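Local atomic coordinates of alpha-1,2-mannosyltransferase (Ktr4), putative (Neosartorya fumigata, PDB entry 7BOP), a protein that belongs to the fungal KTR family of mannosyltransferases, built on a GT-A type glycosyltransferase fold. Residues 94-105 against 181-191. Numbering follows the deposited sequence.
Sequences WNSKFNYPWIFF and HPALKNYKYYW
Phe105 meets His181 edge-to-face, the ring planes at 73°. Phe105 CE1 lies 3.5 Å from His181 CG, over the centre of the imidazole. That ring is held at both nitrogens. His181 ND1 accepts a hydrogen bond from Ala183 N (3.2 Å), close to the ring plane, and NE2 donates one to Gln130 O. These two backbone partners fix the face that Phe105 meets. The second aromatic pair is Trp94 with Trp191. Their six-membered rings meet obliquely, planes at 49°. Trp191 CZ3 sits over one face of Trp94, 3.6 Å from its CE3, and Phe98 lies on the opposite face. Trp94 NE1 donates a hydrogen bond to Tyr205 O.

The remaining cross-contacts are apolar. With its chain extended (CD1 anti to CA, chi2 177°), Ile103 brings CD1 to two partners. Ile103 CD1 is 3.7 Å from Leu184 CD2 and also rests over a face of the Tyr187 ring. Leu184 CG touches Phe105 CZ at 3.9 Å, so this leucine packs against both strand residues. Pro101 CG reaches Tyr187 OH, which is hydrogen-bonded to a glycerol, probably from the crystallisation liquor.

Within 94-105, Asn95, near the end of helix 80-98, grips the Tyr100 backbone twice: Asn95 OD1 accepts from Tyr100 N (2.7 Å), and Asn95 ND2 donates to Tyr100 O (2.9 Å). This ties the helix end to the loop leading into strand 102-106.

Strands 102-106 and 189-192 flank strand 69-74, all parallel, in the Rossmann-like sheet of the GT-A fold; helix 80-98 connects 69-74 to 102-106. Ile103 and Phe105 point toward 181-187, packing the loop before strand 189-192 onto that sheet. Glu129 of strand 126-130 borders Phe105 and His181, while Trp191 also packs on helices 80-98 and 207-213.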
# COMPACT_ATOMS: atom_id res chain seq x y z
N TRP A 94 -17.12 5.71 -4.89
CA TRP A 94 -16.48 6.95 -4.43
C TRP A 94 -16.28 8.02 -5.51
O TRP A 94 -16.83 9.12 -5.40
CB TRP A 94 -15.14 6.63 -3.75
CG TRP A 94 -14.54 7.82 -3.09
CD1 TRP A 94 -14.98 8.42 -1.97
CD2 TRP A 94 -13.43 8.59 -3.56
NE1 TRP A 94 -14.20 9.52 -1.68
CE2 TRP A 94 -13.24 9.64 -2.64
CE3 TRP A 94 -12.57 8.48 -4.65
CZ2 TRP A 94 -12.22 10.58 -2.78
CZ3 TRP A 94 -11.55 9.41 -4.79
CH2 TRP A 94 -11.40 10.46 -3.86
N ASN A 95 -15.49 7.73 -6.54
CA ASN A 95 -15.00 8.81 -7.40
C ASN A 95 -16.04 9.43 -8.36
O ASN A 95 -15.80 10.52 -8.89
CB ASN A 95 -13.75 8.41 -8.17
CG ASN A 95 -12.91 9.61 -8.59
OD1 ASN A 95 -12.65 10.50 -7.78
ND2 ASN A 95 -12.47 9.63 -9.83
N SER A 96 -17.18 8.76 -8.59
CA SER A 96 -18.23 9.39 -9.41
C SER A 96 -18.78 10.64 -8.74
O SER A 96 -19.30 11.51 -9.42
CB SER A 96 -19.36 8.42 -9.73
OG SER A 96 -20.01 8.03 -8.55
N LYS A 97 -18.65 10.73 -7.41
CA LYS A 97 -19.10 11.90 -6.66
C LYS A 97 -18.02 12.97 -6.50
O LYS A 97 -18.32 14.16 -6.47
CB LYS A 97 -19.58 11.46 -5.27
CG LYS A 97 -20.70 10.43 -5.30
CD LYS A 97 -20.91 9.79 -3.94
CE LYS A 97 -19.76 8.85 -3.55
NZ LYS A 97 -20.24 7.72 -2.71
N PHE A 98 -16.76 12.56 -6.38
CA PHE A 98 -15.67 13.49 -6.09
C PHE A 98 -14.82 13.86 -7.30
O PHE A 98 -14.26 14.95 -7.35
CB PHE A 98 -14.84 12.94 -4.92
CG PHE A 98 -15.63 12.85 -3.65
CD1 PHE A 98 -15.94 14.00 -2.93
CD2 PHE A 98 -16.11 11.63 -3.18
CE1 PHE A 98 -16.68 13.95 -1.77
CE2 PHE A 98 -16.86 11.57 -2.03
CZ PHE A 98 -17.15 12.72 -1.32
N ASN A 99 -14.74 12.95 -8.27
CA ASN A 99 -14.11 13.21 -9.57
C ASN A 99 -12.65 13.66 -9.50
O ASN A 99 -12.24 14.61 -10.18
CB ASN A 99 -14.96 14.20 -10.37
CG ASN A 99 -16.34 13.66 -10.64
OD1 ASN A 99 -16.50 12.70 -11.37
ND2 ASN A 99 -17.34 14.27 -10.03
N TYR A 100 -11.87 12.98 -8.66
CA TYR A 100 -10.43 13.17 -8.65
C TYR A 100 -9.83 12.52 -9.92
O TYR A 100 -10.37 11.54 -10.44
CB TYR A 100 -9.81 12.60 -7.36
CG TYR A 100 -9.88 13.54 -6.20
CD1 TYR A 100 -8.87 14.47 -5.99
CD2 TYR A 100 -10.96 13.52 -5.32
CE1 TYR A 100 -8.92 15.35 -4.92
CE2 TYR A 100 -11.02 14.41 -4.25
CZ TYR A 100 -9.99 15.31 -4.06
OH TYR A 100 -10.03 16.18 -3.01
N PRO A 101 -8.72 13.09 -10.43
CA PRO A 101 -8.12 12.54 -11.65
C PRO A 101 -7.43 11.19 -11.44
O PRO A 101 -6.99 10.88 -10.32
CB PRO A 101 -7.09 13.59 -12.03
CG PRO A 101 -6.68 14.19 -10.73
CD PRO A 101 -7.90 14.17 -9.85
N TRP A 102 -7.36 10.41 -12.52
CA TRP A 102 -6.59 9.17 -12.58
C TRP A 102 -5.28 9.43 -13.33
O TRP A 102 -5.30 10.01 -14.44
CB TRP A 102 -7.34 8.07 -13.32
CG TRP A 102 -8.53 7.51 -12.65
CD1 TRP A 102 -9.80 8.03 -12.66
CD2 TRP A 102 -8.60 6.28 -11.92
NE1 TRP A 102 -10.64 7.21 -11.96
CE2 TRP A 102 -9.94 6.12 -11.50
CE3 TRP A 102 -7.66 5.30 -11.58
CZ2 TRP A 102 -10.36 5.02 -10.75
CZ3 TRP A 102 -8.09 4.20 -10.83
CH2 TRP A 102 -9.42 4.07 -10.42
N ILE A 103 -4.16 9.00 -12.74
CA ILE A 103 -2.86 9.05 -13.40
C ILE A 103 -2.31 7.62 -13.48
O ILE A 103 -2.02 6.99 -12.45
CB ILE A 103 -1.88 9.99 -12.67
CG1 ILE A 103 -2.53 11.36 -12.43
CG2 ILE A 103 -0.61 10.18 -13.50
CD1 ILE A 103 -1.68 12.33 -11.66
N PHE A 104 -2.18 7.13 -14.71
CA PHE A 104 -1.67 5.79 -14.98
C PHE A 104 -0.19 5.85 -15.34
O PHE A 104 0.25 6.76 -16.06
CB PHE A 104 -2.48 5.15 -16.10
CG PHE A 104 -3.94 5.07 -15.81
CD1 PHE A 104 -4.42 4.12 -14.91
CD2 PHE A 104 -4.85 5.94 -16.40
CE1 PHE A 104 -5.77 4.05 -14.60
CE2 PHE A 104 -6.20 5.87 -16.11
CZ PHE A 104 -6.67 4.92 -15.22
N PHE A 105 0.57 4.89 -14.81
CA PHE A 105 2.01 4.78 -15.03
C PHE A 105 2.36 3.44 -15.62
O PHE A 105 1.75 2.42 -15.30
CB PHE A 105 2.77 4.96 -13.72
CG PHE A 105 2.63 6.33 -13.12
CD1 PHE A 105 3.51 7.34 -13.47
CD2 PHE A 105 1.62 6.60 -12.21
CE1 PHE A 105 3.39 8.60 -12.92
CE2 PHE A 105 1.49 7.87 -11.66
CZ PHE A 105 2.38 8.87 -12.01
N HIS A 181 8.33 11.10 -9.74
CA HIS A 181 7.89 11.23 -11.12
C HIS A 181 7.41 12.67 -11.37
O HIS A 181 6.67 13.22 -10.55
CB HIS A 181 6.79 10.24 -11.47
CG HIS A 181 6.61 10.05 -12.94
ND1 HIS A 181 6.00 10.99 -13.73
CD2 HIS A 181 6.99 9.05 -13.77
CE1 HIS A 181 5.98 10.58 -14.98
NE2 HIS A 181 6.58 9.40 -15.03
N PRO A 182 7.83 13.30 -12.50
CA PRO A 182 7.43 14.70 -12.77
C PRO A 182 5.92 14.98 -12.76
O PRO A 182 5.48 16.00 -12.25
CB PRO A 182 8.01 14.96 -14.17
CG PRO A 182 9.20 14.07 -14.24
CD PRO A 182 8.84 12.82 -13.47
N ALA A 183 5.15 14.09 -13.35
CA ALA A 183 3.67 14.11 -13.29
C ALA A 183 3.04 14.34 -11.92
O ALA A 183 1.94 14.91 -11.84
CB ALA A 183 3.11 12.84 -13.91
N LEU A 184 3.71 13.92 -10.84
CA LEU A 184 3.20 14.10 -9.49
C LEU A 184 3.79 15.29 -8.73
O LEU A 184 3.46 15.49 -7.56
CB LEU A 184 3.41 12.81 -8.67
CG LEU A 184 2.67 11.58 -9.17
CD1 LEU A 184 2.92 10.41 -8.23
CD2 LEU A 184 1.17 11.85 -9.29
N LYS A 185 4.62 16.10 -9.38
CA LYS A 185 5.32 17.20 -8.70
C LYS A 185 4.39 18.16 -7.95
O LYS A 185 4.70 18.56 -6.83
CB LYS A 185 6.18 17.99 -9.71
CG LYS A 185 7.15 18.95 -9.05
CD LYS A 185 7.72 19.93 -10.07
CE LYS A 185 8.60 20.98 -9.40
NZ LYS A 185 8.61 22.25 -10.18
N ASN A 186 3.26 18.52 -8.55
CA ASN A 186 2.33 19.45 -7.91
C ASN A 186 1.24 18.78 -7.05
O ASN A 186 0.34 19.46 -6.56
CB ASN A 186 1.71 20.38 -8.96
CG ASN A 186 2.77 21.21 -9.68
OD1 ASN A 186 3.72 21.70 -9.06
ND2 ASN A 186 2.62 21.34 -10.99
N TYR A 187 1.35 17.47 -6.84
CA TYR A 187 0.41 16.72 -6.00
C TYR A 187 1.02 16.45 -4.64
O TYR A 187 2.23 16.29 -4.52
CB TYR A 187 0.07 15.40 -6.70
CG TYR A 187 -0.78 15.60 -7.91
CD1 TYR A 187 -0.22 15.87 -9.16
CD2 TYR A 187 -2.16 15.54 -7.83
CE1 TYR A 187 -1.01 16.06 -10.29
CE2 TYR A 187 -2.97 15.73 -8.94
CZ TYR A 187 -2.39 15.99 -10.16
OH TYR A 187 -3.20 16.17 -11.25
N LYS A 188 0.17 16.43 -3.62
CA LYS A 188 0.57 16.08 -2.26
C LYS A 188 0.04 14.70 -1.82
O LYS A 188 0.72 14.04 -1.04
CB LYS A 188 0.10 17.15 -1.29
CG LYS A 188 0.54 16.93 0.15
CD LYS A 188 0.26 18.15 1.02
CE LYS A 188 0.63 17.92 2.47
NZ LYS A 188 2.07 17.63 2.62
N TYR A 189 -1.14 14.28 -2.29
CA TYR A 189 -1.73 13.00 -1.87
C TYR A 189 -1.98 12.09 -3.04
O TYR A 189 -2.25 12.54 -4.15
CB TYR A 189 -3.02 13.21 -1.07
CG TYR A 189 -2.80 14.02 0.19
CD1 TYR A 189 -2.41 13.41 1.38
CD2 TYR A 189 -2.95 15.40 0.18
CE1 TYR A 189 -2.19 14.16 2.53
CE2 TYR A 189 -2.73 16.16 1.32
CZ TYR A 189 -2.35 15.54 2.49
OH TYR A 189 -2.13 16.29 3.62
N TYR A 190 -1.88 10.79 -2.79
CA TYR A 190 -2.16 9.79 -3.79
C TYR A 190 -3.00 8.68 -3.18
O TYR A 190 -2.93 8.43 -1.97
CB TYR A 190 -0.86 9.23 -4.38
CG TYR A 190 -0.11 8.31 -3.43
CD1 TYR A 190 0.69 8.83 -2.42
CD2 TYR A 190 -0.21 6.91 -3.53
CE1 TYR A 190 1.37 8.00 -1.53
CE2 TYR A 190 0.47 6.07 -2.66
CZ TYR A 190 1.25 6.62 -1.66
OH TYR A 190 1.92 5.82 -0.77
N TRP A 191 -3.78 8.04 -4.03
CA TRP A 191 -4.50 6.80 -3.71
C TRP A 191 -4.03 5.80 -4.76
O TRP A 191 -4.39 5.90 -5.94
CB TRP A 191 -6.02 7.01 -3.77
CG TRP A 191 -6.90 5.83 -3.41
CD1 TRP A 191 -6.57 4.51 -3.42
CD2 TRP A 191 -8.28 5.89 -3.01
NE1 TRP A 191 -7.63 3.74 -3.05
CE2 TRP A 191 -8.70 4.56 -2.79
CE3 TRP A 191 -9.19 6.93 -2.81
CZ2 TRP A 191 -9.99 4.24 -2.37
CZ3 TRP A 191 -10.48 6.62 -2.40
CH2 TRP A 191 -10.87 5.28 -2.18